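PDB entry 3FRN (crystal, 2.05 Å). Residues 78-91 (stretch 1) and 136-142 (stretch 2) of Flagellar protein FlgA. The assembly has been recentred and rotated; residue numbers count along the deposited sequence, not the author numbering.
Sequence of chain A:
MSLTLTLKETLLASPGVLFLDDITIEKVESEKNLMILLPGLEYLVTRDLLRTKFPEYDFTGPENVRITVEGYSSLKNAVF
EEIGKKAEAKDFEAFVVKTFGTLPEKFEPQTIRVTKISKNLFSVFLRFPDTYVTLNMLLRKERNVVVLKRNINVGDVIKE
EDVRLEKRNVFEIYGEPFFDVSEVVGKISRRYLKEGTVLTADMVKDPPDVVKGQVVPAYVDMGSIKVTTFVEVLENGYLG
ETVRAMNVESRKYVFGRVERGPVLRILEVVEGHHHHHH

Stretch 1, residues 78-91: AVFEEIGKKAEAKD
Stretch 2 (136-142) NMLLRKE

Helix 78-87 of FlgA, the continuation of a helix that begins earlier in the chain, packs across strand 136-140, whose N-to-C direction lies at 70° to its own (signed crossing angle -70°); the axes approach to 11.8 Å. Helical phi/psi values run near -65/-42, and i to i+4 hydrogen bonds hold the turns, among them Ile83 N to Val79 O (2.9 Å), Gly84 N to Phe80 O (3.0 Å) and Ala87 N to Ile83 O (2.6 Å). Glu88 leaves the helix with positive phi (95/-10), although its N still donates to Gly84 O (3.2 Å). The chain then extends through Ala89 (-95/162) and Lys90 (-137/166) before Asp91 turns at 53/43. The strand is extended: Asn136 -89/118, Met137 -118/126, Leu138 -88/127, Leu139 -95/134, Arg140 -133/138. Lys141 follows at -129/97. Register is set by two CA-CA pairs, Ala87 with Leu139 at 9.1 Å and Asp91 with Lys141 at 7.4 Å.

Apolar side chains meet between helix and strand. Val79, Ile83 and Ala87, spaced four residues apart, point CB toward the strand; on stretch 2, Met137 and Leu139 of the strand and Lys141 just after it, alternate residues, point CB toward stretch 1. Met137 (m, t, p) places SD 4.0 Å from Val79 CG1 (Val79 chi1 t) and 4.0 Å from Ile83 CD1 (Ile83 m, t). Met137 CE lies 4.5 Å from Phe80 CE1, an oblique approach to a ring with chi1 -88° and chi2 62°. Leu139 (chi1 -92°, chi2 62°) sends CD2 to 3.8 Å from both Ile83 CG2 and Ala87 CB, so one methyl bridges successive helical turns. Ile83 thus touches both Met137 and Leu139.

Polar bonding lies beyond the helix end. Lys141, nearly fully extended (-167°, 174°, -158°, 163°), donates from NZ to Lys90 O at 2.9 Å, the sole hydrogen bond between the stretches. Its aliphatic portion also packs: Lys141 CE is 3.7 Å from Asp91 O and 4.2 Å from Asp91 CB.

Like charges meet at the same site. Lys90 CB points away from the strand, but chi angles of 94°, -74°, 168° and -167° bring its NZ to 3.2 Å from Lys141 NZ. Both amines are donors, so this approach is no hydrogen bond; the carbonyl of Lys90 gives the Lys141 amine an acceptor beside the unfavourable pair. Together the stretches bury 356 Å², with Lys141 covered most.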

ATOM      1  N   ALA A  78     -14.644  -0.730 -16.112  1.00 41.75           N
ATOM      2  CA  ALA A  78     -13.783  -1.141 -17.219  1.00 44.54           C
ATOM      3  C   ALA A  78     -12.392  -0.512 -17.113  1.00 39.65           C
ATOM      4  O   ALA A  78     -11.387  -1.121 -17.492  1.00 37.99           O
ATOM      5  CB  ALA A  78     -14.437  -0.813 -18.555  1.00 44.91           C
ATOM      6  N   VAL A  79     -12.347   0.700 -16.578  1.00 40.12           N
ATOM      7  CA  VAL A  79     -11.090   1.380 -16.283  1.00 39.42           C
ATOM      8  C   VAL A  79     -10.351   0.670 -15.132  1.00 41.73           C
ATOM      9  O   VAL A  79      -9.188   0.296 -15.291  1.00 39.29           O
ATOM     10  CB  VAL A  79     -11.307   2.902 -16.039  1.00 44.01           C
ATOM     11  CG1 VAL A  79     -10.092   3.565 -15.364  1.00 37.84           C
ATOM     12  CG2 VAL A  79     -11.625   3.595 -17.357  1.00 36.71           C
ATOM     13  N   PHE A  80     -11.039   0.440 -14.012  1.00 34.17           N
ATOM     14  CA  PHE A  80     -10.456  -0.245 -12.847  1.00 35.09           C
ATOM     15  C   PHE A  80      -9.961  -1.665 -13.136  1.00 39.84           C
ATOM     16  O   PHE A  80      -8.889  -2.066 -12.656  1.00 36.36           O
ATOM     17  CB  PHE A  80     -11.434  -0.254 -11.665  1.00 37.14           C
ATOM     18  CG  PHE A  80     -11.337   0.970 -10.775  1.00 38.24           C
ATOM     19  CD1 PHE A  80     -11.610   2.242 -11.274  1.00 48.71           C
ATOM     20  CD2 PHE A  80     -10.986   0.843  -9.437  1.00 39.63           C
ATOM     21  CE1 PHE A  80     -11.528   3.368 -10.460  1.00 46.95           C
ATOM     22  CE2 PHE A  80     -10.899   1.964  -8.616  1.00 48.11           C
ATOM     23  CZ  PHE A  80     -11.176   3.230  -9.131  1.00 44.88           C
ATOM     24  N   GLU A  81     -10.746  -2.427 -13.900  1.00 37.83           N
ATOM     25  CA  GLU A  81     -10.311  -3.746 -14.345  1.00 41.43           C
ATOM     26  C   GLU A  81      -8.991  -3.659 -15.112  1.00 39.47           C
ATOM     27  O   GLU A  81      -8.094  -4.479 -14.912  1.00 45.30           O
ATOM     28  CB  GLU A  81     -11.392  -4.433 -15.194  1.00 42.16           C
ATOM     29  CG  GLU A  81     -12.515  -5.074 -14.380  1.00 45.47           C
ATOM     30  CD  GLU A  81     -13.602  -5.704 -15.250  1.00 50.93           C
ATOM     31  OE1 GLU A  81     -13.892  -5.175 -16.350  1.00 58.26           O
ATOM     32  OE2 GLU A  81     -14.174  -6.733 -14.829  1.00 62.76           O
ATOM     33  N   GLU A  82      -8.881  -2.650 -15.971  1.00 41.98           N
ATOM     34  CA  GLU A  82      -7.691  -2.428 -16.787  1.00 41.98           C
ATOM     35  C   GLU A  82      -6.470  -1.989 -15.974  1.00 41.91           C
ATOM     36  O   GLU A  82      -5.366  -2.502 -16.198  1.00 42.77           O
ATOM     37  CB  GLU A  82      -7.992  -1.430 -17.915  1.00 42.34           C
ATOM     38  CG  GLU A  82      -6.860  -1.204 -18.919  1.00 48.28           C
ATOM     39  CD  GLU A  82      -6.344  -2.476 -19.552  1.00 58.50           C
ATOM     40  OE1 GLU A  82      -7.176  -3.342 -19.908  1.00 67.11           O
ATOM     41  OE2 GLU A  82      -5.104  -2.599 -19.697  1.00 58.80           O
ATOM     42  N   ILE A  83      -6.658  -1.048 -15.045  1.00 39.38           N
ATOM     43  CA  ILE A  83      -5.573  -0.642 -14.143  1.00 36.05           C
ATOM     44  C   ILE A  83      -5.057  -1.875 -13.396  1.00 36.88           C
ATOM     45  O   ILE A  83      -3.849  -2.142 -13.380  1.00 39.47           O
ATOM     46  CB  ILE A  83      -6.008   0.469 -13.128  1.00 36.25           C
ATOM     47  CG1 ILE A  83      -6.327   1.778 -13.841  1.00 25.62           C
ATOM     48  CG2 ILE A  83      -4.904   0.741 -12.128  1.00 38.22           C
ATOM     49  CD1 ILE A  83      -7.165   2.794 -12.986  1.00 26.90           C
ATOM     50  N   GLY A  84      -5.987  -2.637 -12.817  1.00 35.92           N
ATOM     51  CA  GLY A  84      -5.676  -3.889 -12.114  1.00 35.04           C
ATOM     52  C   GLY A  84      -4.723  -4.807 -12.857  1.00 35.75           C
ATOM     53  O   GLY A  84      -3.817  -5.390 -12.253  1.00 34.86           O
ATOM     54  N   LYS A  85      -4.911  -4.910 -14.171  1.00 37.00           N
ATOM     55  CA  LYS A  85      -4.059  -5.750 -15.018  1.00 40.36           C
ATOM     56  C   LYS A  85      -2.665  -5.160 -15.236  1.00 39.49           C
ATOM     57  O   LYS A  85      -1.674  -5.874 -15.142  1.00 41.22           O
ATOM     58  CB  LYS A  85      -4.731  -6.041 -16.366  1.00 38.47           C
ATOM     59  CG  LYS A  85      -5.996  -6.881 -16.261  1.00 46.25           C
ATOM     60  CD  LYS A  85      -6.716  -6.983 -17.598  1.00 46.10           C
ATOM     61  CE  LYS A  85      -8.196  -7.326 -17.414  1.00 56.31           C
ATOM     62  NZ  LYS A  85      -9.040  -6.134 -17.066  1.00 53.74           N
ATOM     63  N   LYS A  86      -2.585  -3.864 -15.521  1.00 39.55           N
ATOM     64  CA  LYS A  86      -1.292  -3.230 -15.776  1.00 39.87           C
ATOM     65  C   LYS A  86      -0.525  -2.895 -14.503  1.00 40.18           C
ATOM     66  O   LYS A  86       0.704  -2.915 -14.501  1.00 42.62           O
ATOM     67  CB  LYS A  86      -1.448  -1.976 -16.641  1.00 42.65           C
ATOM     68  CG  LYS A  86      -1.829  -2.261 -18.088  1.00 52.88           C
ATOM     69  CD  LYS A  86      -0.730  -3.017 -18.824  1.00 52.67           C
ATOM     70  CE  LYS A  86      -1.223  -3.525 -20.168  1.00 49.00           C
ATOM     71  NZ  LYS A  86      -0.190  -4.359 -20.848  1.00 33.05           N
ATOM     72  N   ALA A  87      -1.244  -2.593 -13.424  1.00 41.07           N
ATOM     73  CA  ALA A  87      -0.607  -2.240 -12.153  1.00 38.69           C
ATOM     74  C   ALA A  87      -0.118  -3.451 -11.359  1.00 41.07           C
ATOM     75  O   ALA A  87       0.891  -3.358 -10.665  1.00 37.20           O
ATOM     76  CB  ALA A  87      -1.541  -1.388 -11.296  1.00 40.96           C
ATOM     77  N   GLU A  88      -0.846  -4.564 -11.485  1.00 43.38           N
ATOM     78  CA  GLU A  88      -0.661  -5.817 -10.724  1.00 46.44           C
ATOM     79  C   GLU A  88      -1.569  -5.889  -9.483  1.00 46.75           C
ATOM     80  O   GLU A  88      -1.702  -6.945  -8.859  1.00 51.65           O
ATOM     81  CB  GLU A  88       0.817  -6.106 -10.380  1.00 48.29           C
ATOM     82  CG  GLU A  88       1.264  -5.776  -8.939  1.00 52.04           C
ATOM     83  CD  GLU A  88       2.767  -5.560  -8.818  1.00 49.04           C
ATOM     84  OE1 GLU A  88       3.435  -6.359  -8.125  1.00 49.62           O
ATOM     85  OE2 GLU A  88       3.282  -4.594  -9.421  1.00 51.70           O
ATOM     86  N   ALA A  89      -2.220  -4.773  -9.166  1.00 48.55           N
ATOM     87  CA  ALA A  89      -2.933  -4.619  -7.900  1.00 47.34           C
ATOM     88  C   ALA A  89      -4.427  -4.948  -7.954  1.00 47.01           C
ATOM     89  O   ALA A  89      -5.028  -4.993  -9.029  1.00 44.57           O
ATOM     90  CB  ALA A  89      -2.726  -3.206  -7.367  1.00 46.30           C
ATOM     91  N   LYS A  90      -5.007  -5.176  -6.774  1.00 47.67           N
ATOM     92  CA  LYS A  90      -6.457  -5.331  -6.603  1.00 48.20           C
ATOM     93  C   LYS A  90      -6.917  -4.556  -5.356  1.00 46.87           C
ATOM     94  O   LYS A  90      -6.079  -4.143  -4.550  1.00 46.56           O
ATOM     95  CB  LYS A  90      -6.849  -6.821  -6.529  1.00 48.00           C
ATOM     96  CG  LYS A  90      -6.964  -7.431  -5.122  1.00 54.26           C
ATOM     97  CD  LYS A  90      -5.617  -7.666  -4.446  1.00 59.79           C
ATOM     98  CE  LYS A  90      -5.809  -7.994  -2.974  1.00 61.45           C
ATOM     99  NZ  LYS A  90      -4.530  -7.936  -2.219  1.00 64.12           N
ATOM    100  N   ASP A  91      -8.232  -4.357  -5.216  1.00 45.99           N
ATOM    101  CA  ASP A  91      -8.845  -3.687  -4.048  1.00 46.32           C
ATOM    102  C   ASP A  91      -8.245  -2.311  -3.746  1.00 46.64           C
ATOM    103  O   ASP A  91      -7.988  -1.972  -2.588  1.00 44.76           O
ATOM    104  CB  ASP A  91      -8.783  -4.577  -2.794  1.00 46.46           C
ATOM    105  CG  ASP A  91     -10.041  -5.412  -2.590  1.00 53.08           C
ATOM    106  OD1 ASP A  91     -10.971  -5.345  -3.425  1.00 54.07           O
ATOM    107  OD2 ASP A  91     -10.099  -6.136  -1.571  1.00 52.56           O
ATOM    108  N   ASN A 136      -4.722  10.807 -15.894  1.00 37.93           N
ATOM    109  CA  ASN A 136      -3.607  10.415 -15.043  1.00 40.26           C
ATOM    110  C   ASN A 136      -4.195  10.101 -13.678  1.00 45.93           C
ATOM    111  O   ASN A 136      -4.845  10.948 -13.051  1.00 44.54           O
ATOM    112  CB  ASN A 136      -2.519  11.493 -14.991  1.00 39.61           C
ATOM    113  CG  ASN A 136      -1.731  11.590 -16.292  1.00 41.93           C
ATOM    114  OD1 ASN A 136      -0.622  12.124 -16.320  1.00 53.08           O
ATOM    115  ND2 ASN A 136      -2.297  11.070 -17.373  1.00 51.14           N
ATOM    116  N   MET A 137      -4.029   8.851 -13.260  1.00 41.38           N
ATOM    117  CA  MET A 137      -4.704   8.361 -12.069  1.00 34.99           C
ATOM    118  C   MET A 137      -3.707   7.945 -10.976  1.00 38.18           C
ATOM    119  O   MET A 137      -2.787   7.163 -11.218  1.00 39.11           O
ATOM    120  CB  MET A 137      -5.700   7.239 -12.437  1.00 38.07           C
ATOM    121  CG  MET A 137      -6.885   7.730 -13.345  1.00 28.01           C
ATOM    122  SD  MET A 137      -8.299   6.613 -13.535  1.00 33.81           S
ATOM    123  CE  MET A 137      -9.163   6.848 -12.002  1.00 33.94           C
ATOM    124  N   LEU A 138      -3.882   8.519  -9.788  1.00 36.50           N
ATOM    125  CA  LEU A 138      -3.084   8.171  -8.620  1.00 37.98           C
ATOM    126  C   LEU A 138      -3.746   7.009  -7.893  1.00 40.89           C
ATOM    127  O   LEU A 138      -4.938   7.054  -7.570  1.00 37.01           O
ATOM    128  CB  LEU A 138      -2.926   9.378  -7.691  1.00 36.71           C
ATOM    129  CG  LEU A 138      -2.102   9.289  -6.398  1.00 33.51           C
ATOM    130  CD1 LEU A 138      -0.599   9.233  -6.640  1.00 27.32           C
ATOM    131  CD2 LEU A 138      -2.436  10.482  -5.536  1.00 37.57           C
ATOM    132  N   LEU A 139      -2.958   5.967  -7.654  1.00 38.21           N
ATOM    133  CA  LEU A 139      -3.435   4.767  -6.998  1.00 38.97           C
ATOM    134  C   LEU A 139      -3.147   4.804  -5.498  1.00 38.60           C
ATOM    135  O   LEU A 139      -2.042   5.138  -5.079  1.00 34.89           O
ATOM    136  CB  LEU A 139      -2.780   3.532  -7.627  1.00 37.95           C
ATOM    137  CG  LEU A 139      -3.475   2.819  -8.790  1.00 43.32           C
ATOM    138  CD1 LEU A 139      -3.628   3.716 -10.012  1.00 38.05           C
ATOM    139  CD2 LEU A 139      -2.717   1.550  -9.145  1.00 39.60           C
ATOM    140  N   ARG A 140      -4.154   4.450  -4.705  1.00 42.18           N
ATOM    141  CA  ARG A 140      -4.039   4.389  -3.248  1.00 42.29           C
ATOM    142  C   ARG A 140      -4.621   3.089  -2.724  1.00 41.79           C
ATOM    143  O   ARG A 140      -5.679   2.650  -3.171  1.00 34.62           O
ATOM    144  CB  ARG A 140      -4.815   5.532  -2.593  1.00 44.10           C
ATOM    145  CG  ARG A 140      -4.134   6.881  -2.625  1.00 58.82           C
ATOM    146  CD  ARG A 140      -4.974   7.918  -1.891  1.00 69.17           C
ATOM    147  NE  ARG A 140      -4.294   9.208  -1.775  1.00 75.85           N
ATOM    148  CZ  ARG A 140      -4.881  10.336  -1.381  1.00 76.30           C
ATOM    149  NH1 ARG A 140      -6.170  10.347  -1.061  1.00 68.12           N
ATOM    150  NH2 ARG A 140      -4.177  11.459  -1.307  1.00 76.60           N
ATOM    151  N   LYS A 141      -3.926   2.483  -1.765  1.00 43.76           N
ATOM    152  CA  LYS A 141      -4.484   1.385  -0.988  1.00 39.92           C
ATOM    153  C   LYS A 141      -4.278   1.716   0.483  1.00 41.81           C
ATOM    154  O   LYS A 141      -3.194   1.504   1.043  1.00 39.11           O
ATOM    155  CB  LYS A 141      -3.837   0.054  -1.351  1.00 37.25           C
ATOM    156  CG  LYS A 141      -4.583  -1.154  -0.804  1.00 34.83           C
ATOM    157  CD  LYS A 141      -3.975  -2.437  -1.330  1.00 30.59           C
ATOM    158  CE  LYS A 141      -4.970  -3.576  -1.273  1.00 43.11           C
ATOM    159  NZ  LYS A 141      -4.548  -4.712  -2.143  1.00 49.29           N
ATOM    160  N   GLU A 142      -5.323   2.265   1.093  1.00 41.35           N
ATOM    161  CA  GLU A 142      -5.265   2.717   2.473  1.00 40.32           C
ATOM    162  C   GLU A 142      -5.777   1.605   3.373  1.00 40.52           C
ATOM    163  O   GLU A 142      -6.887   1.121   3.186  1.00 35.27           O
ATOM    164  CB  GLU A 142      -6.101   3.989   2.645  1.00 40.98           C
ATOM    165  CG  GLU A 142      -5.621   4.921   3.760  1.00 52.13           C
ATOM    166  CD  GLU A 142      -4.429   5.784   3.358  1.00 52.89           C
ATOM    167  OE1 GLU A 142      -3.823   6.404   4.263  1.00 61.70           O
ATOM    168  OE2 GLU A 142      -4.102   5.850   2.150  1.00 43.34           O
TER